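Local coordinates for protein putative oxidoreductase (PDB 2ISM) that is a putative oxidoreductase of the glucose/sorbosone dehydrogenase family, built as a beta-propeller and carrying a bound calcium ion, at residues Gly102-Leu110 with Arg121-Pro131; Thr213-His221 with His231-Pro239. All coordinates share one frame; numbering follows the deposited sequence.

How the contacts relate
Both contacts are antiparallel beta hairpins in four-stranded sheets of the same beta-propeller, and they belong to different blades. Contact 1 pairs the third and outermost fourth strands of the sheet formed by residues 77-127; contact 2 pairs the two middle strands of the sheet running from 208 to 264. They follow one another along the chain without touching: their centres lie 24 Å apart and their nearest atoms about 13 Å. The centre of contact 2 lies about 11 Å from the centre of the chain, that of contact 1 about 16 Å, and contact 2 alone carries a calcium ligand, E233. Contact 1 shows instead how a blade edge is bent by bulges and tied by charged side chains.

Contact 1: residues Gly102-Leu110 with Arg121-Pro131; sequences GLRNQVVRL and RVVLDGIPARP
V107 meets a doubled partner: its carbonyl O takes hydrogen bonds from both V123 N, at 2.7 Å, and L124 N, at 3.2 Å, while V107 N returns a bond to L124 O. This is a classic beta bulge, tightly packed. The two methyls of beta-branched V107 fill the side of the bulge, CG1 4.0 Å from V123 CB and CG2 toward I127 CD1, while its CB faces that of L124, whose side chain reaches on to L172 and L174 of strand 170-174. On the other face V108 CG1 leans against V122 CG2. A further shift of register lies between the V107 pair and N105, which exchanges two backbone bonds with I127; their CB atoms pack 3.6 Å apart. R109 is buried on the V107 side: NH1 of the partly exposed R121 stands over one face of its guanidinium, the two planes 79° apart; D120 and E177 form salt bridges with R109 and probably offset the like charges.

The solvent side is polar. NE and NH2 of R104 each bond one oxygen of D125, OD1 and OD2, both at 2.9 Å, with guanidinium and carboxylate nearly coplanar. The bend at chi2 (-75°) turns the chain outward to meet D125, and NH1 reaches G102 O. OD1 also accepts from G126 N; the positive phi of G126 (92°) suits glycine. At the exposed end L103 CD2 lies on the backbone between R130 and P131, 3.4 Å from P131 N. The bulges are local to this hairpin, which closes the outer edge of a four-stranded antiparallel beta-propeller blade.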
ATOM      1  N   GLY B 102      31.709  19.078  26.016  1.00 19.04           N
ATOM      2  CA  GLY B 102      30.561  19.040  26.901  1.00 14.92           C
ATOM      3  C   GLY B 102      29.569  18.013  26.385  1.00 15.67           C
ATOM      4  O   GLY B 102      29.380  17.880  25.175  1.00 15.19           O
ATOM      5  N   LEU B 103      28.935  17.282  27.295  1.00 14.51           N
ATOM      6  CA  LEU B 103      27.976  16.260  26.906  1.00 14.58           C
ATOM      7  C   LEU B 103      26.601  16.847  26.602  1.00 16.04           C
ATOM      8  O   LEU B 103      25.974  17.459  27.466  1.00 15.96           O
ATOM      9  CB  LEU B 103      27.849  15.214  28.018  1.00 18.19           C
ATOM     10  CG  LEU B 103      26.831  14.086  27.822  1.00 14.27           C
ATOM     11  CD1 LEU B 103      27.225  13.211  26.634  1.00 16.50           C
ATOM     12  CD2 LEU B 103      26.772  13.250  29.089  1.00 18.23           C
ATOM     13  N   ARG B 104      26.134  16.667  25.371  1.00 10.61           N
ATOM     14  CA  ARG B 104      24.818  17.165  24.994  1.00  9.81           C
ATOM     15  C   ARG B 104      24.385  16.572  23.659  1.00  9.72           C
ATOM     16  O   ARG B 104      25.192  15.981  22.943  1.00 11.16           O
ATOM     17  CB  ARG B 104      24.818  18.702  24.914  1.00 12.69           C
ATOM     18  CG  ARG B 104      25.399  19.316  23.641  1.00 12.83           C
ATOM     19  CD  ARG B 104      26.924  19.251  23.569  1.00 15.79           C
ATOM     20  NE  ARG B 104      27.438  20.100  22.489  1.00 13.30           N
ATOM     21  CZ  ARG B 104      28.729  20.326  22.250  1.00 15.88           C
ATOM     22  NH1 ARG B 104      29.662  19.767  23.010  1.00 18.81           N
ATOM     23  NH2 ARG B 104      29.089  21.123  21.254  1.00 12.85           N
ATOM     24  N   ASN B 105      23.100  16.700  23.347  1.00  8.59           N
ATOM     25  CA  ASN B 105      22.585  16.213  22.075  1.00  9.65           C
ATOM     26  C   ASN B 105      22.543  17.407  21.121  1.00 10.91           C
ATOM     27  O   ASN B 105      22.461  18.561  21.551  1.00 11.67           O
ATOM     28  CB  ASN B 105      21.184  15.602  22.239  1.00 10.61           C
ATOM     29  CG  ASN B 105      21.223  14.189  22.821  1.00 11.33           C
ATOM     30  OD1 ASN B 105      20.726  13.931  23.922  1.00 13.08           O
ATOM     31  ND2 ASN B 105      21.817  13.273  22.079  1.00  7.20           N
ATOM     32  N   GLN B 106      22.622  17.133  19.828  1.00  9.13           N
ATOM     33  CA  GLN B 106      22.604  18.192  18.836  1.00  8.92           C
ATOM     34  C   GLN B 106      22.191  17.643  17.491  1.00  9.80           C
ATOM     35  O   GLN B 106      22.227  16.437  17.259  1.00 11.35           O
ATOM     36  CB  GLN B 106      24.000  18.812  18.695  1.00 11.52           C
ATOM     37  CG  GLN B 106      25.095  17.785  18.470  1.00 14.35           C
ATOM     38  CD  GLN B 106      26.447  18.401  18.146  1.00 15.66           C
ATOM     39  OE1 GLN B 106      26.857  19.400  18.742  1.00 21.07           O
ATOM     40  NE2 GLN B 106      27.155  17.790  17.210  1.00 13.04           N
ATOM     41  N   VAL B 107      21.787  18.548  16.613  1.00  8.52           N
ATOM     42  CA  VAL B 107      21.426  18.188  15.260  1.00 10.11           C
ATOM     43  C   VAL B 107      22.537  18.800  14.434  1.00 10.97           C
ATOM     44  O   VAL B 107      22.818  19.993  14.553  1.00 12.87           O
ATOM     45  CB  VAL B 107      20.092  18.811  14.816  1.00 10.34           C
ATOM     46  CG1 VAL B 107      19.880  18.540  13.330  1.00  8.88           C
ATOM     47  CG2 VAL B 107      18.938  18.217  15.621  1.00  9.49           C
ATOM     48  N   VAL B 108      23.189  17.982  13.624  1.00 10.75           N
ATOM     49  CA  VAL B 108      24.263  18.468  12.780  1.00 11.55           C
ATOM     50  C   VAL B 108      23.860  18.263  11.330  1.00 13.65           C
ATOM     51  O   VAL B 108      22.855  17.618  11.036  1.00 12.66           O
ATOM     52  CB  VAL B 108      25.594  17.725  13.054  1.00 11.82           C
ATOM     53  CG1 VAL B 108      26.063  18.014  14.470  1.00 17.42           C
ATOM     54  CG2 VAL B 108      25.416  16.223  12.846  1.00 14.92           C
ATOM     55  N   ARG B 109      24.651  18.828  10.434  1.00 13.19           N
ATOM     56  CA  ARG B 109      24.401  18.726   9.013  1.00 14.62           C
ATOM     57  C   ARG B 109      25.718  18.346   8.339  1.00 12.87           C
ATOM     58  O   ARG B 109      26.763  18.898   8.675  1.00 13.57           O
ATOM     59  CB  ARG B 109      23.910  20.084   8.502  1.00 19.14           C
ATOM     60  CG  ARG B 109      23.459  20.101   7.074  1.00 26.87           C
ATOM     61  CD  ARG B 109      22.749  21.407   6.744  1.00 24.28           C
ATOM     62  NE  ARG B 109      23.648  22.512   6.424  1.00 20.93           N
ATOM     63  CZ  ARG B 109      23.230  23.682   5.946  1.00 24.94           C
ATOM     64  NH1 ARG B 109      21.933  23.882   5.743  1.00 16.90           N
ATOM     65  NH2 ARG B 109      24.099  24.643   5.656  1.00 23.85           N
ATOM     66  N   LEU B 110      25.668  17.395   7.408  1.00 11.44           N
ATOM     67  CA  LEU B 110      26.857  16.968   6.674  1.00 15.67           C
ATOM     68  C   LEU B 110      26.712  17.387   5.214  1.00 16.33           C
ATOM     69  O   LEU B 110      25.601  17.418   4.682  1.00 15.29           O
ATOM     70  CB  LEU B 110      27.022  15.444   6.715  1.00 14.48           C
ATOM     71  CG  LEU B 110      27.096  14.688   8.041  1.00 20.25           C
ATOM     72  CD1 LEU B 110      27.617  13.282   7.770  1.00 26.71           C
ATOM     73  CD2 LEU B 110      28.016  15.402   9.007  1.00 29.43           C
ATOM     74  N   ARG B 121      28.201  21.620   9.643  1.00 20.69           N
ATOM     75  CA  ARG B 121      28.054  22.456  10.828  1.00 18.37           C
ATOM     76  C   ARG B 121      26.938  21.970  11.751  1.00 21.46           C
ATOM     77  O   ARG B 121      26.112  21.141  11.366  1.00 18.99           O
ATOM     78  CB  ARG B 121      27.774  23.907  10.428  1.00 22.76           C
ATOM     79  CG  ARG B 121      26.338  24.188  10.012  1.00 19.55           C
ATOM     80  CD  ARG B 121      26.090  25.686   9.974  1.00 33.57           C
ATOM     81  NE  ARG B 121      24.724  26.031  10.358  1.00 38.64           N
ATOM     82  CZ  ARG B 121      23.703  26.105   9.514  1.00 41.02           C
ATOM     83  NH1 ARG B 121      23.888  25.863   8.224  1.00 45.49           N
ATOM     84  NH2 ARG B 121      22.498  26.422   9.960  1.00 37.29           N
ATOM     85  N   VAL B 122      26.929  22.490  12.973  1.00 16.55           N
ATOM     86  CA  VAL B 122      25.901  22.144  13.940  1.00 21.25           C
ATOM     87  C   VAL B 122      24.694  23.015  13.608  1.00 19.50           C
ATOM     88  O   VAL B 122      24.832  24.219  13.387  1.00 18.99           O
ATOM     89  CB  VAL B 122      26.369  22.430  15.383  1.00 22.91           C
ATOM     90  CG1 VAL B 122      25.267  22.079  16.369  1.00 22.59           C
ATOM     91  CG2 VAL B 122      27.622  21.623  15.685  1.00 23.85           C
ATOM     92  N   VAL B 123      23.522  22.394  13.547  1.00 13.32           N
ATOM     93  CA  VAL B 123      22.276  23.085  13.224  1.00 16.14           C
ATOM     94  C   VAL B 123      21.571  23.583  14.484  1.00 18.28           C
ATOM     95  O   VAL B 123      21.010  24.680  14.501  1.00 16.16           O
ATOM     96  CB  VAL B 123      21.342  22.145  12.434  1.00 19.23           C
ATOM     97  CG1 VAL B 123      20.017  22.822  12.151  1.00 18.24           C
ATOM     98  CG2 VAL B 123      22.018  21.743  11.129  1.00 19.66           C
ATOM     99  N   LEU B 124      21.595  22.764  15.531  1.00 11.80           N
ATOM    100  CA  LEU B 124      21.005  23.109  16.821  1.00 11.01           C
ATOM    101  C   LEU B 124      21.826  22.369  17.868  1.00 15.53           C
ATOM    102  O   LEU B 124      21.953  21.146  17.815  1.00 14.54           O
ATOM    103  CB  LEU B 124      19.537  22.670  16.916  1.00 12.86           C
ATOM    104  CG  LEU B 124      18.926  22.873  18.313  1.00 17.15           C
ATOM    105  CD1 LEU B 124      19.051  24.340  18.715  1.00 19.22           C
ATOM    106  CD2 LEU B 124      17.464  22.444  18.330  1.00 19.58           C
ATOM    107  N   ASP B 125      22.384  23.116  18.813  1.00 13.27           N
ATOM    108  CA  ASP B 125      23.217  22.534  19.857  1.00 13.22           C
ATOM    109  C   ASP B 125      22.597  22.740  21.240  1.00 13.38           C
ATOM    110  O   ASP B 125      21.741  23.607  21.424  1.00 14.40           O
ATOM    111  CB  ASP B 125      24.608  23.194  19.812  1.00 11.11           C
ATOM    112  CG  ASP B 125      25.704  22.297  20.357  1.00 17.57           C
ATOM    113  OD1 ASP B 125      25.385  21.182  20.819  1.00 16.27           O
ATOM    114  OD2 ASP B 125      26.888  22.709  20.320  1.00 17.87           O
ATOM    115  N   GLY B 126      23.017  21.930  22.210  1.00 10.50           N
ATOM    116  CA  GLY B 126      22.516  22.106  23.564  1.00 11.95           C
ATOM    117  C   GLY B 126      21.289  21.338  24.007  1.00 13.20           C
ATOM    118  O   GLY B 126      20.712  21.654  25.045  1.00 13.15           O
ATOM    119  N   ILE B 127      20.863  20.348  23.233  1.00 14.97           N
ATOM    120  CA  ILE B 127      19.709  19.560  23.643  1.00 14.16           C
ATOM    121  C   ILE B 127      20.201  18.727  24.827  1.00 14.20           C
ATOM    122  O   ILE B 127      21.316  18.201  24.803  1.00 12.02           O
ATOM    123  CB  ILE B 127      19.232  18.627  22.514  1.00 12.97           C
ATOM    124  CG1 ILE B 127      18.799  19.461  21.305  1.00  9.56           C
ATOM    125  CG2 ILE B 127      18.079  17.762  23.012  1.00 10.46           C
ATOM    126  CD1 ILE B 127      18.492  18.635  20.069  1.00 13.68           C
ATOM    127  N   PRO B 128      19.386  18.611  25.884  1.00 11.37           N
ATOM    128  CA  PRO B 128      19.793  17.833  27.058  1.00 13.41           C
ATOM    129  C   PRO B 128      20.306  16.414  26.804  1.00 13.57           C
ATOM    130  O   PRO B 128      19.817  15.693  25.934  1.00 13.91           O
ATOM    131  CB  PRO B 128      18.532  17.831  27.924  1.00 14.10           C
ATOM    132  CG  PRO B 128      17.908  19.152  27.603  1.00 15.44           C
ATOM    133  CD  PRO B 128      18.066  19.234  26.101  1.00 14.03           C
ATOM    134  N   ALA B 129      21.302  16.034  27.596  1.00 13.44           N
ATOM    135  CA  ALA B 129      21.897  14.706  27.571  1.00 11.57           C
ATOM    136  C   ALA B 129      22.527  14.537  28.949  1.00 14.41           C
ATOM    137  O   ALA B 129      22.937  15.518  29.563  1.00 15.22           O
ATOM    138  CB  ALA B 129      22.964  14.610  26.490  1.00 12.54           C
ATOM    139  N   ARG B 130      22.585  13.307  29.445  1.00 13.11           N
ATOM    140  CA  ARG B 130      23.188  13.046  30.750  1.00 14.01           C
ATOM    141  C   ARG B 130      24.134  11.857  30.627  1.00 16.71           C
ATOM    142  O   ARG B 130      24.030  11.073  29.687  1.00 13.51           O
ATOM    143  CB  ARG B 130      22.105  12.778  31.803  1.00 14.74           C
ATOM    144  CG  ARG B 130      21.332  14.033  32.232  1.00 15.72           C
ATOM    145  CD  ARG B 130      22.282  15.101  32.773  1.00 24.95           C
ATOM    146  NE  ARG B 130      21.610  16.349  33.125  1.00 35.10           N
ATOM    147  CZ  ARG B 130      22.246  17.496  33.367  1.00 43.42           C
ATOM    148  NH1 ARG B 130      23.570  17.554  33.292  1.00 42.69           N
ATOM    149  NH2 ARG B 130      21.560  18.586  33.690  1.00 42.36           N
ATOM    150  N   PRO B 131      25.083  11.719  31.568  1.00 18.37           N
ATOM    151  CA  PRO B 131      26.046  10.614  31.536  1.00 15.02           C
ATOM    152  C   PRO B 131      25.449   9.231  31.339  1.00 13.09           C
ATOM    153  O   PRO B 131      26.062   8.376  30.705  1.00 17.49           O
ATOM    154  CB  PRO B 131      26.760  10.748  32.877  1.00 15.90           C
ATOM    155  CG  PRO B 131      26.781  12.228  33.072  1.00 19.38           C
ATOM    156  CD  PRO B 131      25.361  12.610  32.708  1.00 15.04           C
TER

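Contact 2: residues Thr213-His221 with His231-Pro239; sequences TGELFSSEH and HDEVNLIVP. With CA (calcium ion), chain E.
The F217 ring receives L236 on one face: CD1 stands 3.7 Å from the centroid, 19° off the normal, a CH-pi contact displaced toward CZ. L236 has CG anti to the backbone N (chi1 175°), which carries its branched end across the hairpin to the ring, and CD2 goes on to E215 OE2, 3.7 Å away. That carboxylate is held by T213 OG1, W302 NE1 and the main-chain N of G300. On the opposite side of the sheet L216 CD2 is 3.8 Å from I237 CB, and I237 CG1 packs on S218 CB, 3.7 Å away; the small serine lets the isoleucine come this close.

Paired backbone bonds join S218 with N235 and E220 with E233, the shortest being N235 N to S218 O at 2.7 Å. Where the strands open at one end, water 1 bridges L216 N and I237 O.

The E220 and E233 chains extend alongside each other in the same direction, their carboxylates turned 40° apart. E233 binds calcium through both oxygens, OE2 at 2.7 Å and OE1 at 2.9 Å; four waters and Y243 O complete its coordination. E220 is second-shell: its OE2 accepts from calcium-bound water 2 at 2.6 Å, while H201 ND1 and the main-chain N of R202 bond the carboxylate. The cation probably eases the closeness of the two acids. A central hairpin of a propeller blade thus provides a carboxylate for a calcium site.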
ATOM      1  N   THR B 213      -4.467  14.303   5.673  1.00 23.33           N
ATOM      2  CA  THR B 213      -4.654  15.512   6.465  1.00 24.63           C
ATOM      3  C   THR B 213      -3.409  16.346   6.742  1.00 24.60           C
ATOM      4  O   THR B 213      -3.510  17.545   7.002  1.00 23.73           O
ATOM      5  CB  THR B 213      -5.285  15.166   7.815  1.00 25.66           C
ATOM      6  OG1 THR B 213      -4.356  14.385   8.581  1.00 24.64           O
ATOM      7  CG2 THR B 213      -6.570  14.363   7.611  1.00 24.92           C
ATOM      8  N   GLY B 214      -2.240  15.718   6.707  1.00 23.55           N
ATOM      9  CA  GLY B 214      -1.015  16.450   6.982  1.00 22.84           C
ATOM     10  C   GLY B 214      -0.763  16.554   8.476  1.00 21.05           C
ATOM     11  O   GLY B 214       0.186  17.203   8.916  1.00 20.09           O
ATOM     12  N   GLU B 215      -1.624  15.915   9.263  1.00 18.53           N
ATOM     13  CA  GLU B 215      -1.494  15.926  10.719  1.00 16.99           C
ATOM     14  C   GLU B 215      -0.270  15.133  11.165  1.00 19.22           C
ATOM     15  O   GLU B 215       0.050  14.095  10.584  1.00 15.19           O
ATOM     16  CB  GLU B 215      -2.736  15.311  11.362  1.00 20.11           C
ATOM     17  CG  GLU B 215      -3.998  16.145  11.242  1.00 22.16           C
ATOM     18  CD  GLU B 215      -5.225  15.367  11.672  1.00 18.48           C
ATOM     19  OE1 GLU B 215      -5.557  14.376  10.990  1.00 25.84           O
ATOM     20  OE2 GLU B 215      -5.846  15.738  12.691  1.00 23.76           O
ATOM     21  N   LEU B 216       0.396  15.617  12.211  1.00 17.04           N
ATOM     22  CA  LEU B 216       1.584  14.954  12.744  1.00 17.70           C
ATOM     23  C   LEU B 216       1.244  13.982  13.866  1.00 14.00           C
ATOM     24  O   LEU B 216       0.502  14.312  14.786  1.00 12.33           O
ATOM     25  CB  LEU B 216       2.583  15.988  13.268  1.00 12.77           C
ATOM     26  CG  LEU B 216       3.796  15.424  14.021  1.00 17.26           C
ATOM     27  CD1 LEU B 216       4.611  14.542  13.086  1.00 15.29           C
ATOM     28  CD2 LEU B 216       4.647  16.566  14.561  1.00 10.88           C
ATOM     29  N   PHE B 217       1.788  12.777  13.769  1.00 14.50           N
ATOM     30  CA  PHE B 217       1.582  11.742  14.770  1.00 15.88           C
ATOM     31  C   PHE B 217       2.950  11.388  15.325  1.00 14.94           C
ATOM     32  O   PHE B 217       3.938  11.392  14.592  1.00 15.33           O
ATOM     33  CB  PHE B 217       0.950  10.504  14.138  1.00 13.73           C
ATOM     34  CG  PHE B 217      -0.482  10.692  13.752  1.00 17.98           C
ATOM     35  CD1 PHE B 217      -1.499  10.128  14.515  1.00 23.67           C
ATOM     36  CD2 PHE B 217      -0.818  11.453  12.640  1.00 15.92           C
ATOM     37  CE1 PHE B 217      -2.839  10.320  14.173  1.00 28.52           C
ATOM     38  CE2 PHE B 217      -2.153  11.652  12.289  1.00 15.51           C
ATOM     39  CZ  PHE B 217      -3.164  11.084  13.059  1.00 24.41           C
ATOM     40  N   SER B 218       3.003  11.081  16.614  1.00 11.96           N
ATOM     41  CA  SER B 218       4.263  10.740  17.253  1.00 12.68           C
ATOM     42  C   SER B 218       4.088   9.556  18.197  1.00 15.85           C
ATOM     43  O   SER B 218       2.993   9.299  18.698  1.00 14.04           O
ATOM     44  CB  SER B 218       4.784  11.952  18.033  1.00 11.88           C
ATOM     45  OG  SER B 218       6.001  11.674  18.700  1.00 14.36           O
ATOM     46  N   SER B 219       5.174   8.830  18.428  1.00 13.38           N
ATOM     47  CA  SER B 219       5.143   7.692  19.331  1.00 11.91           C
ATOM     48  C   SER B 219       6.142   7.980  20.434  1.00 14.00           C
ATOM     49  O   SER B 219       7.130   8.682  20.208  1.00 14.80           O
ATOM     50  CB  SER B 219       5.549   6.409  18.601  1.00 11.09           C
ATOM     51  OG  SER B 219       6.863   6.516  18.083  1.00 16.43           O
ATOM     52  N   GLU B 220       5.892   7.458  21.626  1.00 14.68           N
ATOM     53  CA  GLU B 220       6.830   7.674  22.713  1.00 17.58           C
ATOM     54  C   GLU B 220       6.730   6.620  23.799  1.00 20.74           C
ATOM     55  O   GLU B 220       5.671   6.021  24.010  1.00 14.60           O
ATOM     56  CB  GLU B 220       6.655   9.075  23.309  1.00 23.84           C
ATOM     57  CG  GLU B 220       5.434   9.295  24.178  1.00 23.56           C
ATOM     58  CD  GLU B 220       5.409  10.711  24.744  1.00 27.23           C
ATOM     59  OE1 GLU B 220       5.294  11.667  23.948  1.00 25.10           O
ATOM     60  OE2 GLU B 220       5.521  10.873  25.977  1.00 23.28           O
ATOM     61  N   HIS B 221       7.854   6.388  24.471  1.00 20.17           N
ATOM     62  CA  HIS B 221       7.933   5.404  25.541  1.00 23.42           C
ATOM     63  C   HIS B 221       7.239   5.910  26.796  1.00 26.96           C
ATOM     64  O   HIS B 221       7.418   7.060  27.197  1.00 28.32           O
ATOM     65  CB  HIS B 221       9.393   5.092  25.882  1.00 25.42           C
ATOM     66  CG  HIS B 221      10.188   4.567  24.729  1.00 31.10           C
ATOM     67  ND1 HIS B 221      10.582   5.361  23.674  1.00 35.95           N
ATOM     68  CD2 HIS B 221      10.663   3.326  24.465  1.00 35.06           C
ATOM     69  CE1 HIS B 221      11.267   4.631  22.808  1.00 33.62           C
ATOM     70  NE2 HIS B 221      11.330   3.395  23.265  1.00 37.50           N
ATOM     71  N   HIS B 231       1.937   1.973  29.351  1.00 26.91           N
ATOM     72  CA  HIS B 231       1.272   3.199  28.907  1.00 25.62           C
ATOM     73  C   HIS B 231       2.071   3.951  27.857  1.00 24.65           C
ATOM     74  O   HIS B 231       2.101   5.181  27.840  1.00 20.58           O
ATOM     75  CB  HIS B 231       0.932   4.124  30.089  1.00 34.68           C
ATOM     76  CG  HIS B 231      -0.057   3.532  31.047  1.00 39.65           C
ATOM     77  ND1 HIS B 231       0.276   2.507  31.905  1.00 43.15           N
ATOM     78  CD2 HIS B 231      -1.381   3.761  31.233  1.00 41.92           C
ATOM     79  CE1 HIS B 231      -0.797   2.125  32.573  1.00 47.28           C
ATOM     80  NE2 HIS B 231      -1.817   2.868  32.184  1.00 45.11           N
ATOM     81  N   ASP B 232       2.727   3.193  26.984  1.00 18.62           N
ATOM     82  CA  ASP B 232       3.478   3.779  25.888  1.00 20.52           C
ATOM     83  C   ASP B 232       2.354   4.325  25.019  1.00 20.97           C
ATOM     84  O   ASP B 232       1.217   3.848  25.103  1.00 19.52           O
ATOM     85  CB  ASP B 232       4.272   2.699  25.163  1.00 26.48           C
ATOM     86  CG  ASP B 232       5.280   2.022  26.074  1.00 21.52           C
ATOM     87  OD1 ASP B 232       6.344   2.618  26.340  1.00 20.58           O
ATOM     88  OD2 ASP B 232       4.999   0.898  26.532  1.00 26.74           O
ATOM     89  N   GLU B 233       2.648   5.297  24.170  1.00 18.26           N
ATOM     90  CA  GLU B 233       1.570   5.895  23.402  1.00 20.01           C
ATOM     91  C   GLU B 233       1.869   6.416  22.010  1.00 18.62           C
ATOM     92  O   GLU B 233       3.015   6.479  21.573  1.00 15.55           O
ATOM     93  CB  GLU B 233       1.001   7.040  24.230  1.00 26.69           C
ATOM     94  CG  GLU B 233       2.110   7.819  24.921  1.00 26.52           C
ATOM     95  CD  GLU B 233       1.631   9.037  25.672  1.00 26.55           C
ATOM     96  OE1 GLU B 233       0.927   8.889  26.694  1.00 27.51           O
ATOM     97  OE2 GLU B 233       1.973  10.152  25.235  1.00 24.69           O
ATOM     98  N   VAL B 234       0.790   6.772  21.324  1.00 14.79           N
ATOM     99  CA  VAL B 234       0.844   7.372  20.003  1.00 15.70           C
ATOM    100  C   VAL B 234       0.022   8.635  20.207  1.00 16.40           C
ATOM    101  O   VAL B 234      -1.118   8.571  20.683  1.00 15.87           O
ATOM    102  CB  VAL B 234       0.168   6.514  18.923  1.00 15.12           C
ATOM    103  CG1 VAL B 234       0.146   7.288  17.604  1.00 10.27           C
ATOM    104  CG2 VAL B 234       0.915   5.199  18.752  1.00 18.43           C
ATOM    105  N   ASN B 235       0.609   9.777  19.867  1.00 14.51           N
ATOM    106  CA  ASN B 235      -0.055  11.062  20.036  1.00 15.21           C
ATOM    107  C   ASN B 235      -0.292  11.784  18.715  1.00 16.27           C
ATOM    108  O   ASN B 235       0.459  11.616  17.752  1.00 11.81           O
ATOM    109  CB  ASN B 235       0.785  11.978  20.941  1.00  9.81           C
ATOM    110  CG  ASN B 235       0.938  11.444  22.349  1.00 14.52           C
ATOM    111  OD1 ASN B 235       2.040  11.099  22.785  1.00 17.42           O
ATOM    112  ND2 ASN B 235      -0.166  11.378  23.075  1.00 12.09           N
ATOM    113  N   LEU B 236      -1.357  12.579  18.682  1.00 12.84           N
ATOM    114  CA  LEU B 236      -1.685  13.396  17.523  1.00 13.74           C
ATOM    115  C   LEU B 236      -1.151  14.749  17.977  1.00 14.92           C
ATOM    116  O   LEU B 236      -1.716  15.379  18.876  1.00 16.82           O
ATOM    117  CB  LEU B 236      -3.204  13.454  17.311  1.00 18.57           C
ATOM    118  CG  LEU B 236      -3.736  14.364  16.198  1.00 28.82           C
ATOM    119  CD1 LEU B 236      -3.008  14.079  14.899  1.00 26.62           C
ATOM    120  CD2 LEU B 236      -5.237  14.137  16.026  1.00 26.95           C
ATOM    121  N   ILE B 237      -0.052  15.180  17.367  1.00 14.36           N
ATOM    122  CA  ILE B 237       0.606  16.427  17.743  1.00 12.95           C
ATOM    123  C   ILE B 237       0.032  17.691  17.115  1.00 14.28           C
ATOM    124  O   ILE B 237      -0.066  17.802  15.894  1.00 15.98           O
ATOM    125  CB  ILE B 237       2.126  16.368  17.398  1.00  9.20           C
ATOM    126  CG1 ILE B 237       2.748  15.086  17.968  1.00 14.24           C
ATOM    127  CG2 ILE B 237       2.845  17.590  17.963  1.00 11.28           C
ATOM    128  CD1 ILE B 237       2.698  14.984  19.473  1.00 11.70           C
ATOM    129  N   VAL B 238      -0.340  18.645  17.966  1.00 17.15           N
ATOM    130  CA  VAL B 238      -0.868  19.924  17.498  1.00 18.55           C
ATOM    131  C   VAL B 238       0.087  20.998  18.004  1.00 14.62           C
ATOM    132  O   VAL B 238       0.701  20.835  19.058  1.00 17.27           O
ATOM    133  CB  VAL B 238      -2.295  20.210  18.049  1.00 21.10           C
ATOM    134  CG1 VAL B 238      -3.259  19.122  17.598  1.00 19.49           C
ATOM    135  CG2 VAL B 238      -2.270  20.311  19.565  1.00 19.58           C
ATOM    136  N   PRO B 239       0.240  22.101  17.255  1.00 14.83           N
ATOM    137  CA  PRO B 239       1.140  23.181  17.668  1.00 17.37           C
ATOM    138  C   PRO B 239       0.801  23.693  19.065  1.00 20.13           C
ATOM    139  O   PRO B 239      -0.363  23.986  19.361  1.00 16.07           O
ATOM    140  CB  PRO B 239       0.912  24.247  16.599  1.00 20.65           C
ATOM    141  CG  PRO B 239       0.550  23.448  15.396  1.00 23.45           C
ATOM    142  CD  PRO B 239      -0.385  22.411  15.958  1.00 19.23           C
TER
HETATM  143 CA    CA E1001       1.264  11.646  27.395  1.00 21.94          CA
HETATM  144  O   HOH W   1      -1.033  17.753  13.445  1.00 27.12           O
HETATM  145  O   HOH W   2       3.650  12.571  26.619  1.00 21.64           O
HETATM  146  O   HOH W   3      -0.940  11.540  28.997  1.00 28.74           O
HETATM  147  O   HOH W   4      -0.632  12.191  25.453  1.00 19.22           O
HETATM  148  O   HOH W   5       2.663  11.180  29.773  1.00 26.77           O